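Local coordinates for Serine/threonine protein kinase (Mycobacterium tuberculosis, PDB 4ESQ) that probably phosphorylates protein serines and threonines with ATP, this chain being the extracellular sensor domain of the membrane receptor, at residues Glu19-Val23 with Met24-Ser28; Asp80-Glu83 with His84-Asn87; Ser106-Lys109 with Trp110-Ala114. One frame throughout, in Å; residues are numbered along the deposited sequence.

Interaction 1: Glu19-Val23 with Met24-Ser28; sequences EVNAV and MGSSS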
loop_
_atom_site.group_PDB
_atom_site.type_symbol
_atom_site.label_atom_id
_atom_site.label_comp_id
_atom_site.label_asym_id
_atom_site.label_seq_id
_atom_site.Cartn_x
_atom_site.Cartn_y
_atom_site.Cartn_z
ATOM N N GLU A 19 13.805 -5.621 -8.231
ATOM C CA GLU A 19 13.302 -5.985 -6.921
ATOM C C GLU A 19 11.807 -6.302 -6.942
ATOM O O GLU A 19 11.374 -7.242 -6.293
ATOM C CB GLU A 19 13.614 -4.882 -5.907
ATOM C CG GLU A 19 15.114 -4.697 -5.659
ATOM C CD GLU A 19 15.446 -3.445 -4.856
ATOM O OE1 GLU A 19 14.843 -2.381 -5.101
ATOM O OE2 GLU A 19 16.333 -3.519 -3.979
ATOM N N VAL A 20 11.025 -5.508 -7.672
ATOM C CA VAL A 20 9.588 -5.746 -7.779
ATOM C C VAL A 20 9.310 -7.071 -8.489
ATOM O O VAL A 20 8.516 -7.892 -8.019
ATOM C CB VAL A 20 8.881 -4.606 -8.526
ATOM C CG1 VAL A 20 7.386 -4.944 -8.714
ATOM C CG2 VAL A 20 9.047 -3.308 -7.767
ATOM N N ASN A 21 9.970 -7.269 -9.627
ATOM C CA ASN A 21 9.865 -8.518 -10.373
ATOM C C ASN A 21 10.193 -9.723 -9.507
ATOM O O ASN A 21 9.477 -10.721 -9.525
ATOM C CB ASN A 21 10.816 -8.508 -11.571
ATOM C CG ASN A 21 10.205 -7.884 -12.811
ATOM O OD1 ASN A 21 9.001 -8.008 -13.071
ATOM N ND2 ASN A 21 11.051 -7.236 -13.612
ATOM N N ALA A 22 11.279 -9.619 -8.747
ATOM C CA ALA A 22 11.755 -10.728 -7.930
ATOM C C ALA A 22 10.746 -11.113 -6.856
ATOM O O ALA A 22 10.525 -12.294 -6.598
ATOM C CB ALA A 22 13.107 -10.381 -7.296
ATOM N N VAL A 23 10.130 -10.121 -6.226
ATOM C CA VAL A 23 9.148 -10.422 -5.191
ATOM C C VAL A 23 7.913 -11.063 -5.819
ATOM O O VAL A 23 7.369 -12.045 -5.296
ATOM C CB VAL A 23 8.750 -9.166 -4.381
ATOM C CG1 VAL A 23 7.493 -9.444 -3.534
ATOM C CG2 VAL A 23 9.908 -8.707 -3.502
ATOM N N MET A 24 7.488 -10.528 -6.956
ATOM C CA MET A 24 6.210 -10.920 -7.546
ATOM C C MET A 24 6.276 -12.199 -8.385
ATOM O O MET A 24 5.241 -12.760 -8.743
ATOM C CB MET A 24 5.616 -9.781 -8.390
ATOM C CG MET A 24 5.202 -8.536 -7.597
ATOM S SD MET A 24 4.225 -8.874 -6.110
ATOM C CE MET A 24 2.701 -9.459 -6.839
ATOM N N GLY A 25 7.483 -12.658 -8.705
ATOM C CA GLY A 25 7.610 -13.835 -9.543
ATOM C C GLY A 25 7.431 -13.515 -11.014
ATOM O O GLY A 25 6.879 -14.311 -11.776
ATOM N N SER A 26 7.907 -12.342 -11.416
ATOM C CA SER A 26 7.798 -11.886 -12.797
ATOM C C SER A 26 9.171 -11.524 -13.349
ATOM O O SER A 26 10.140 -11.433 -12.602
ATOM C CB SER A 26 6.875 -10.661 -12.862
ATOM O OG SER A 26 6.699 -10.204 -14.191
ATOM N N SER A 27 9.249 -11.313 -14.659
ATOM C CA SER A 27 10.459 -10.807 -15.296
ATOM C C SER A 27 10.127 -9.645 -16.225
ATOM O O SER A 27 10.980 -9.206 -16.996
ATOM C CB SER A 27 11.138 -11.909 -16.128
ATOM O OG SER A 27 11.721 -12.907 -15.306
ATOM N N SER A 28 8.891 -9.154 -16.171
ATOM C CA SER A 28 8.451 -8.171 -17.157
ATOM C C SER A 28 7.591 -7.029 -16.611
ATOM O O SER A 28 7.018 -6.270 -17.387
ATOM C CB SER A 28 7.708 -8.875 -18.295
ATOM O OG SER A 28 6.614 -9.622 -17.795
#

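Interaction 2: Asp80-Glu83 with His84-Asn87; sequences DNYE and HWVN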
loop_
_atom_site.group_PDB
_atom_site.type_symbol
_atom_site.label_atom_id
_atom_site.label_comp_id
_atom_site.label_asym_id
_atom_site.label_seq_id
_atom_site.Cartn_x
_atom_site.Cartn_y
_atom_site.Cartn_z
ATOM N N ASP A 80 -3.538 -5.403 -20.788
ATOM C CA ASP A 80 -4.738 -5.240 -19.969
ATOM C C ASP A 80 -4.978 -6.407 -19.019
ATOM O O ASP A 80 -5.777 -6.300 -18.088
ATOM C CB ASP A 80 -5.973 -5.052 -20.856
ATOM C CG ASP A 80 -5.840 -3.877 -21.804
ATOM O OD1 ASP A 80 -5.810 -2.721 -21.326
ATOM O OD2 ASP A 80 -5.778 -4.109 -23.031
ATOM N N ASN A 81 -4.291 -7.516 -19.256
ATOM C CA ASN A 81 -4.480 -8.708 -18.438
ATOM C C ASN A 81 -3.194 -9.152 -17.748
ATOM O O ASN A 81 -2.816 -10.321 -17.806
ATOM C CB ASN A 81 -5.060 -9.843 -19.286
ATOM C CG ASN A 81 -6.438 -9.510 -19.833
ATOM O OD1 ASN A 81 -7.373 -9.243 -19.076
ATOM N ND2 ASN A 81 -6.562 -9.500 -21.153
ATOM N N TYR A 82 -2.528 -8.203 -17.092
ATOM C CA TYR A 82 -1.296 -8.472 -16.353
ATOM C C TYR A 82 -1.520 -9.493 -15.249
ATOM O O TYR A 82 -2.588 -9.522 -14.631
ATOM C CB TYR A 82 -0.768 -7.175 -15.735
ATOM C CG TYR A 82 -1.854 -6.312 -15.128
ATOM C CD1 TYR A 82 -2.305 -6.531 -13.831
ATOM C CD2 TYR A 82 -2.430 -5.279 -15.857
ATOM C CE1 TYR A 82 -3.298 -5.737 -13.279
ATOM C CE2 TYR A 82 -3.416 -4.482 -15.315
ATOM C CZ TYR A 82 -3.847 -4.715 -14.029
ATOM O OH TYR A 82 -4.838 -3.925 -13.497
ATOM N N GLU A 83 -0.507 -10.319 -14.992
ATOM C CA GLU A 83 -0.584 -11.318 -13.925
ATOM C C GLU A 83 -0.305 -10.729 -12.543
ATOM O O GLU A 83 -0.734 -11.289 -11.530
ATOM C CB GLU A 83 0.391 -12.474 -14.190
ATOM C CG GLU A 83 0.043 -13.328 -15.411
ATOM C CD GLU A 83 -1.160 -14.230 -15.180
ATOM O OE1 GLU A 83 -1.354 -14.701 -14.037
ATOM O OE2 GLU A 83 -1.916 -14.463 -16.147
ATOM N N HIS A 84 0.410 -9.602 -12.505
ATOM C CA HIS A 84 0.846 -9.010 -11.238
ATOM C C HIS A 84 0.704 -7.491 -11.280
ATOM O O HIS A 84 0.851 -6.876 -12.335
ATOM C CB HIS A 84 2.310 -9.357 -10.971
ATOM C CG HIS A 84 2.603 -10.824 -11.024
ATOM N ND1 HIS A 84 3.185 -11.425 -12.119
ATOM C CD2 HIS A 84 2.385 -11.812 -10.125
ATOM C CE1 HIS A 84 3.327 -12.719 -11.886
ATOM N NE2 HIS A 84 2.843 -12.981 -10.684
ATOM N N TRP A 85 0.439 -6.885 -10.128
ATOM C CA TRP A 85 0.256 -5.439 -10.057
ATOM C C TRP A 85 0.705 -4.970 -8.684
ATOM O O TRP A 85 0.292 -5.539 -7.674
ATOM C CB TRP A 85 -1.224 -5.115 -10.263
ATOM C CG TRP A 85 -1.586 -3.666 -10.385
ATOM C CD1 TRP A 85 -1.689 -2.935 -11.542
ATOM C CD2 TRP A 85 -1.938 -2.776 -9.318
ATOM N NE1 TRP A 85 -2.073 -1.641 -11.252
ATOM C CE2 TRP A 85 -2.233 -1.523 -9.895
ATOM C CE3 TRP A 85 -2.026 -2.918 -7.927
ATOM C CZ2 TRP A 85 -2.600 -0.411 -9.127
ATOM C CZ3 TRP A 85 -2.404 -1.816 -7.172
ATOM C CH2 TRP A 85 -2.680 -0.579 -7.775
ATOM N N VAL A 86 1.562 -3.949 -8.641
ATOM C CA VAL A 86 2.064 -3.455 -7.364
ATOM C C VAL A 86 1.949 -1.951 -7.300
ATOM O O VAL A 86 2.337 -1.258 -8.239
ATOM C CB VAL A 86 3.541 -3.845 -7.153
ATOM C CG1 VAL A 86 4.181 -3.006 -6.023
ATOM C CG2 VAL A 86 3.660 -5.340 -6.889
ATOM N N ASN A 87 1.416 -1.449 -6.192
ATOM C CA ASN A 87 1.435 -0.024 -5.897
ATOM C C ASN A 87 2.256 0.117 -4.618
ATOM O O ASN A 87 1.857 -0.387 -3.561
ATOM C CB ASN A 87 0.015 0.511 -5.683
ATOM C CG ASN A 87 -0.046 2.045 -5.568
ATOM O OD1 ASN A 87 0.972 2.724 -5.449
ATOM N ND2 ASN A 87 -1.258 2.584 -5.604
#

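Interaction 3: Ser106-Lys109 with Trp110-Ala114; sequences SADK and WKNCA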
loop_
_atom_site.group_PDB
_atom_site.type_symbol
_atom_site.label_atom_id
_atom_site.label_comp_id
_atom_site.label_asym_id
_atom_site.label_seq_id
_atom_site.Cartn_x
_atom_site.Cartn_y
_atom_site.Cartn_z
ATOM N N SER A 106 -4.318 3.517 11.230
ATOM C CA SER A 106 -4.615 2.556 10.174
ATOM C C SER A 106 -4.949 1.191 10.759
ATOM O O SER A 106 -5.894 0.535 10.328
ATOM C CB SER A 106 -3.455 2.455 9.186
ATOM O OG SER A 106 -3.274 3.687 8.515
ATOM N N ALA A 107 -4.175 0.761 11.747
ATOM C CA ALA A 107 -4.445 -0.511 12.394
ATOM C C ALA A 107 -5.866 -0.545 12.983
ATOM O O ALA A 107 -6.572 -1.547 12.843
ATOM C CB ALA A 107 -3.398 -0.815 13.453
ATOM N N ASP A 108 -6.293 0.543 13.629
ATOM C CA ASP A 108 -7.672 0.602 14.141
ATOM C C ASP A 108 -8.708 0.444 13.047
ATOM O O ASP A 108 -9.692 -0.277 13.211
ATOM C CB ASP A 108 -7.980 1.911 14.874
ATOM C CG ASP A 108 -9.502 2.156 15.018
ATOM O OD1 ASP A 108 -10.135 1.541 15.909
ATOM O OD2 ASP A 108 -10.081 2.950 14.232
ATOM N N LYS A 109 -8.504 1.143 11.937
ATOM C CA LYS A 109 -9.471 1.092 10.860
ATOM C C LYS A 109 -9.472 -0.282 10.200
ATOM O O LYS A 109 -10.537 -0.834 9.928
ATOM C CB LYS A 109 -9.219 2.195 9.831
ATOM C CG LYS A 109 -9.453 3.607 10.401
ATOM C CD LYS A 109 -9.211 4.684 9.356
ATOM C CE LYS A 109 -9.683 6.045 9.857
ATOM N NZ LYS A 109 -9.465 7.123 8.844
ATOM N N TRP A 110 -8.289 -0.845 9.949
ATOM C CA TRP A 110 -8.251 -2.118 9.233
ATOM C C TRP A 110 -8.901 -3.232 10.046
ATOM O O TRP A 110 -9.503 -4.154 9.485
ATOM C CB TRP A 110 -6.826 -2.523 8.858
ATOM C CG TRP A 110 -6.131 -1.641 7.866
ATOM C CD1 TRP A 110 -6.490 -0.370 7.478
ATOM C CD2 TRP A 110 -4.929 -1.955 7.147
ATOM N NE1 TRP A 110 -5.579 0.113 6.557
ATOM C CE2 TRP A 110 -4.618 -0.840 6.334
ATOM C CE3 TRP A 110 -4.101 -3.082 7.089
ATOM C CZ2 TRP A 110 -3.503 -0.816 5.491
ATOM C CZ3 TRP A 110 -2.995 -3.056 6.251
ATOM C CH2 TRP A 110 -2.701 -1.928 5.470
ATOM N N LYS A 111 -8.771 -3.156 11.366
ATOM C CA LYS A 111 -9.310 -4.201 12.238
ATOM C C LYS A 111 -10.836 -4.250 12.206
ATOM O O LYS A 111 -11.431 -5.294 12.467
ATOM C CB LYS A 111 -8.787 -4.044 13.663
ATOM C CG LYS A 111 -7.315 -4.425 13.768
ATOM C CD LYS A 111 -6.755 -4.230 15.165
ATOM C CE LYS A 111 -5.244 -4.453 15.162
ATOM N NZ LYS A 111 -4.605 -3.991 16.431
ATOM N N ASN A 112 -11.452 -3.117 11.877
ATOM C CA ASN A 112 -12.899 -3.041 11.732
ATOM C C ASN A 112 -13.365 -3.484 10.348
ATOM O O ASN A 112 -14.570 -3.625 10.103
ATOM C CB ASN A 112 -13.397 -1.624 12.029
ATOM C CG ASN A 112 -13.320 -1.278 13.505
ATOM O OD1 ASN A 112 -13.547 -2.129 14.369
ATOM N ND2 ASN A 112 -13.003 -0.023 13.800
ATOM N N CYS A 113 -12.411 -3.692 9.442
ATOM C CA CYS A 113 -12.715 -4.209 8.113
ATOM C C CYS A 113 -12.492 -5.716 8.029
ATOM O O CYS A 113 -13.056 -6.382 7.157
ATOM C CB CYS A 113 -11.855 -3.499 7.063
ATOM S SG CYS A 113 -12.071 -1.710 7.080
ATOM N N ALA A 114 -11.673 -6.243 8.939
ATOM C CA ALA A 114 -11.283 -7.654 8.922
ATOM C C ALA A 114 -12.478 -8.597 8.913
ATOM O O ALA A 114 -13.436 -8.399 9.655
ATOM C CB ALA A 114 -10.395 -7.966 10.119
HETATM O O HOH W 1 -4.399 3.062 5.840
#

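Interaction 1: Glu19-Val23 with Met24-Ser28
Met24 N donates to Val20 O at 3.0 Å, the last regular bond before the helix ends, and beyond it the chain folds back over Asn21. Gly25 is where the helical path is lost: its phi is positive, at 80°. At this turn Asn21 O receives two backbone N-H groups, a weak, bent bond from Gly25 N at 2.9 Å and a much better one from Ser26 N. The latter, also 2.9 Å between Ser26 N and Asn21 O, is nearly straight at 171°. This six-residue closure with a positive-phi residue resembles a Schellman ending, but the companion bond is missing, since Gly25 N lies 3.7 Å from Ala22 O.

Past the turn, Ser26 makes an ST turn, its OG accepting from Ser28 N at 3.1 Å. With OG anti to the Ser26 nitrogen (chi1 -178°), the hydroxyl lies beside its own carbonyl carbon, on the path the chain takes towards Ser28. The same OG is hydrogen-bonded to Glu77 OE2. Asn21 lies against the inner side of this curve, its CB 3.2 Å from Ser26 O, while its amide oxygen OD1 accepts from Met29 N; the side chain thus reaches one residue past the turn. Met24 supplies the apolar part. Its CG, set beside the backbone N by chi1, lies 4.3 Å from Val20 CG1; the bend at chi2 then puts Met24 SD 4.2 Å from Val23 CG1.

Helix 17-24 packs on two elements: Val23 and Met24 pack on helix 179-192, reaching Gln179 and, through Val23, Ile183 and Lys186, while Val20 and Met24 meet Gln88, His84 and Val86 of strand 84-92.

Interaction 2: Asp80-Glu83 with His84-Asn87
Glu83 packs its CB over one face of the neighbouring His84 ring, 3.9 Å from the centroid and 27° off the ring normal, which satisfies a CH-pi contact. It is displaced towards the rim, nearer ND1 (3.6 Å from Glu83 CB) than the ring centre. The backbone covers the imidazole too, with Glu83 C 3.3 Å from His84 CG. The Glu83 chain bends at chi2 and carries its carboxylate away, so that the contact is made by CB and not by charge: Glu83 OE1 remains 5.6 Å from His84 NE2. His84 ND1 is hydrogen-bonded to Glu77 OE2, which should restrict rotation of the imidazole.

Glu77 and the residues up to Glu83 form the loop of a beta hairpin joining strands 69-76 and 84-92 of the antiparallel sheet, and this contact lies where the loop enters its second strand.

Tyr82 CG sits between the backbone N and the carbonyl carbon (chi1 42°), and the ring runs beside the Trp85 indole, both side chains pointing the same way. The planes are 30° apart but slid, the Tyr82 ring and the Trp85 five-membered ring having centroids 5.2 Å apart, so there is little overlap; Tyr82 CE1 and CZ both lie 3.7 Å from Trp85 CD1. His84 O also approaches Tyr82 CD1, at 3.5 Å. Trp85 continues over Ile74 and Ser76 of the partner strand, and Tyr82 O is hydrogen-bonded to a buffer molecule, probably from the crystallisation liquor.

Interaction 3: Ser106-Lys109 with Trp110-Ala114
Trp110 folds back on the carbonyl of Ser106, one turn earlier in helix 96-111, close to the C-terminal end of that helix. Ser106 O takes the N-H of Trp110 N at 2.8 Å and 165°, and the indole then reaches past the same oxygen, bringing CD1 to 3.0 Å from Ser106 O. Chi1 (-66°) sets CG beside the backbone N and chi2 turns the ring, so that Ser106 C is over one face and Lys109 C is at the edge, near the ring plane.

Next along the helix, Lys111 N bonds to Ala107 O at 3.1 Å, and its extended side chain leaves alongside that carbonyl, with methylene CG 3.1 Å from Ala107 O. The final turn tightens: Asn112 N reaches Lys109 O, three residues back, from above the carbonyl plane, 61° out of it. Cys113 SG lies 3.4 Å from Lys109 O as well, and its disulfide to Cys50 ties the chain at the end of helix 96-111 to the residue just before helix 51-54.

Outside the helix, Ile141 and Val143 of strand 141-147 and Met159 and Arg157 of strand 154-162 meet the indole, seating the helix on the sheet. Ser106 OG bonds to Phe102 O and to a water at 3.0 Å, and that same water accepts from Trp110 NE1 at 3.3 Å.

Interactions 1 and 2 touch, about 11 Å between centres: His84 NE2 comes 3.1 Å from Met24 O, Met24 CG packs on Val86 CG2, and Glu77 is a shared hydrogen-bonding partner of Ser26 and His84. Interaction 3 stands on the opposite side of the chain's centre, with centres about 29 Å and 26 Å from those of interactions 1 and 2. Both helix ends, interactions 1 and 3, are partly buried and governed by backbone carbonyls, though the first reverses at a glycine and the second is tied by a disulfide. Interaction 2, on the surface at a strand's start, has no hydrogen bond across its segments and relies on ring contacts.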